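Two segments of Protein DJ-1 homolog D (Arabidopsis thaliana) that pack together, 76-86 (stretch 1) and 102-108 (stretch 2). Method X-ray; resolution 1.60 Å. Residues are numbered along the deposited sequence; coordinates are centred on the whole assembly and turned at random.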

# COMPACT_ATOMS: atom_id res chain seq x y z
N ASP C 76 -36.61 -10.52 -6.89
CA ASP C 76 -37.90 -11.14 -6.61
C ASP C 76 -37.63 -12.26 -5.61
O ASP C 76 -37.30 -13.38 -6.01
CB ASP C 76 -38.52 -11.71 -7.88
CG ASP C 76 -39.83 -12.42 -7.62
OD1 ASP C 76 -40.40 -13.01 -8.57
OD2 ASP C 76 -40.30 -12.39 -6.46
N LEU C 77 -37.75 -11.96 -4.33
CA LEU C 77 -37.48 -12.93 -3.27
C LEU C 77 -38.17 -14.28 -3.41
O LEU C 77 -37.66 -15.30 -2.94
CB LEU C 77 -37.83 -12.33 -1.90
CG LEU C 77 -36.93 -11.17 -1.46
CD1 LEU C 77 -37.38 -10.67 -0.09
CD2 LEU C 77 -35.48 -11.64 -1.40
N SER C 78 -39.33 -14.31 -4.06
CA SER C 78 -40.05 -15.57 -4.23
C SER C 78 -39.24 -16.56 -5.06
O SER C 78 -39.52 -17.76 -5.05
CB SER C 78 -41.41 -15.32 -4.91
OG SER C 78 -41.24 -14.90 -6.25
N LYS C 79 -38.23 -16.06 -5.76
CA LYS C 79 -37.38 -16.90 -6.60
C LYS C 79 -36.15 -17.44 -5.87
O LYS C 79 -35.40 -18.23 -6.43
CB LYS C 79 -36.92 -16.11 -7.83
CG LYS C 79 -38.04 -15.57 -8.71
CD LYS C 79 -38.81 -16.69 -9.41
CE LYS C 79 -39.88 -16.11 -10.33
NZ LYS C 79 -40.61 -17.16 -11.10
N TYR C 80 -35.95 -17.02 -4.63
CA TYR C 80 -34.79 -17.46 -3.86
C TYR C 80 -35.14 -18.43 -2.74
O TYR C 80 -36.12 -18.25 -2.03
CB TYR C 80 -34.05 -16.25 -3.31
CG TYR C 80 -33.51 -15.37 -4.42
CD1 TYR C 80 -32.40 -15.77 -5.17
CD2 TYR C 80 -34.17 -14.20 -4.79
CE1 TYR C 80 -31.96 -15.02 -6.25
CE2 TYR C 80 -33.74 -13.44 -5.87
CZ TYR C 80 -32.64 -13.86 -6.60
OH TYR C 80 -32.22 -13.12 -7.68
N ASP C 81 -34.30 -19.45 -2.59
CA ASP C 81 -34.50 -20.48 -1.57
C ASP C 81 -33.70 -20.18 -0.31
O ASP C 81 -34.03 -20.69 0.77
CB ASP C 81 -34.08 -21.84 -2.13
CG ASP C 81 -34.85 -22.21 -3.38
OD1 ASP C 81 -36.09 -22.31 -3.30
OD2 ASP C 81 -34.22 -22.38 -4.44
N GLY C 82 -32.67 -19.35 -0.43
CA GLY C 82 -31.86 -19.02 0.72
C GLY C 82 -31.12 -17.70 0.56
O GLY C 82 -30.98 -17.20 -0.56
N LEU C 83 -30.65 -17.15 1.67
CA LEU C 83 -29.94 -15.88 1.67
C LEU C 83 -28.62 -16.00 2.43
O LEU C 83 -28.56 -16.65 3.47
CB LEU C 83 -30.80 -14.80 2.34
CG LEU C 83 -30.15 -13.43 2.56
CD1 LEU C 83 -29.89 -12.75 1.21
CD2 LEU C 83 -31.07 -12.56 3.42
N VAL C 84 -27.57 -15.38 1.89
CA VAL C 84 -26.26 -15.39 2.53
C VAL C 84 -25.86 -13.94 2.78
O VAL C 84 -26.00 -13.10 1.90
CB VAL C 84 -25.19 -16.05 1.62
CG1 VAL C 84 -23.82 -16.01 2.30
CG2 VAL C 84 -25.58 -17.49 1.32
N ILE C 85 -25.39 -13.65 3.99
CA ILE C 85 -24.98 -12.30 4.35
C ILE C 85 -23.50 -12.28 4.74
O ILE C 85 -23.15 -12.64 5.87
CB ILE C 85 -25.79 -11.73 5.53
CG1 ILE C 85 -27.29 -11.82 5.25
CG2 ILE C 85 -25.41 -10.26 5.77
CD1 ILE C 85 -28.16 -11.31 6.38
N PRO C 86 -22.62 -11.86 3.82
CA PRO C 86 -21.18 -11.80 4.09
C PRO C 86 -20.88 -10.75 5.15
O PRO C 86 -21.69 -9.87 5.42
CB PRO C 86 -20.58 -11.41 2.74
CG PRO C 86 -21.57 -11.96 1.75
CD PRO C 86 -22.89 -11.60 2.39
N GLU C 102 -35.59 -4.27 4.85
CA GLU C 102 -36.87 -4.75 4.34
C GLU C 102 -36.70 -6.13 3.73
O GLU C 102 -37.48 -7.04 3.99
CB GLU C 102 -37.40 -3.79 3.28
CG GLU C 102 -38.68 -4.28 2.61
CD GLU C 102 -38.79 -3.79 1.18
OE1 GLU C 102 -38.64 -2.58 0.95
OE2 GLU C 102 -39.05 -4.63 0.29
N LEU C 103 -35.67 -6.27 2.89
CA LEU C 103 -35.39 -7.52 2.22
C LEU C 103 -35.13 -8.65 3.22
O LEU C 103 -35.69 -9.74 3.09
CB LEU C 103 -34.18 -7.36 1.29
CG LEU C 103 -33.75 -8.57 0.46
CD1 LEU C 103 -32.93 -8.11 -0.74
CD2 LEU C 103 -32.94 -9.54 1.32
N VAL C 104 -34.29 -8.39 4.21
CA VAL C 104 -33.98 -9.40 5.21
C VAL C 104 -35.21 -9.78 6.03
O VAL C 104 -35.44 -10.96 6.30
CB VAL C 104 -32.84 -8.91 6.14
CG1 VAL C 104 -32.62 -9.91 7.27
CG2 VAL C 104 -31.57 -8.74 5.34
N LYS C 105 -36.00 -8.79 6.42
CA LYS C 105 -37.20 -9.07 7.20
C LYS C 105 -38.14 -9.96 6.40
O LYS C 105 -38.69 -10.93 6.93
CB LYS C 105 -37.91 -7.76 7.56
CG LYS C 105 -37.14 -6.89 8.54
CD LYS C 105 -37.83 -5.55 8.73
CE LYS C 105 -37.07 -4.65 9.69
NZ LYS C 105 -37.75 -3.34 9.86
N GLU C 106 -38.33 -9.64 5.13
CA GLU C 106 -39.21 -10.42 4.28
C GLU C 106 -38.73 -11.86 4.17
O GLU C 106 -39.52 -12.80 4.22
CB GLU C 106 -39.30 -9.79 2.88
CG GLU C 106 -40.32 -10.44 1.97
CD GLU C 106 -41.73 -10.37 2.53
OE1 GLU C 106 -42.21 -9.24 2.78
OE2 GLU C 106 -42.36 -11.43 2.72
N PHE C 107 -37.42 -12.03 4.04
CA PHE C 107 -36.85 -13.37 3.91
C PHE C 107 -36.94 -14.14 5.23
O PHE C 107 -37.27 -15.33 5.24
CB PHE C 107 -35.38 -13.28 3.48
CG PHE C 107 -34.94 -14.43 2.64
CD1 PHE C 107 -35.31 -14.50 1.30
CD2 PHE C 107 -34.20 -15.47 3.19
CE1 PHE C 107 -34.94 -15.59 0.52
CE2 PHE C 107 -33.83 -16.56 2.41
CZ PHE C 107 -34.21 -16.62 1.08
N SER C 108 -36.66 -13.47 6.33
CA SER C 108 -36.72 -14.10 7.65
C SER C 108 -38.16 -14.53 7.94
O SER C 108 -38.41 -15.58 8.53
CB SER C 108 -36.24 -13.13 8.72
OG SER C 108 -36.29 -13.71 10.01

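A single aromatic ring supplies over half of the surface the helix buries here: Phe-107, whose chi1 of -148° lies between the usual wells, reaches from the helix into the main chain at the start of the strand. Its CZ comes within 3.3 Å of Gly-82 C, and its CE2 within 3.3 Å of Leu-83 N, distances that leave no room for anything between ring and main chain. Gly-82 has no side chain, and an ideal CB there would point away from the helix. Leu-83 covers one face of the ring in a CH-pi contact, with its CB 3.9 Å from the Phe-107 ring centroid and 28° off the normal, while Asp-81 C sits at the ring edge, 3.9 Å from Phe-107 CZ.

The strand, 82-85, and the helix, 102-108, run at 137° to each other, and their axes approach to 9.8 Å. That gap is filled by side chains. No hydrogen bond joins the two stretches, so the pairing rests on packing, largely of apolar groups; together the stretches bury 441 Å², both sides summed. Leu-83 and Ile-85, alternate residues of the strand, both point toward the helix, whereas the intervening Val-84 makes no contact with it. The rule is strand alternation: here every second residue, from Leu-83 on, faces the helix. Leu-83 CD2 meets Leu-103 CD2 at 4.1 Å, and farther along Ile-85 CD1 lies 4.4 Å from Val-104 CG2.

Leu-77 extends the patch from the short 3-10 segment. Its CD2 packs 4.0 Å from Leu-103 CG and 3.9 Å from Phe-107 CD1, residues one helical turn apart. Its CD1 lies 3.6 Å from Glu-106 CG, so an exposed acidic residue contributes aliphatic carbon to the contact. Within the first stretch, Asp-76 OD2 accepts from Ser-78 OG at 2.7 Å and from Ser-78 N at 3.2 Å, tying together the residues flanking Leu-77.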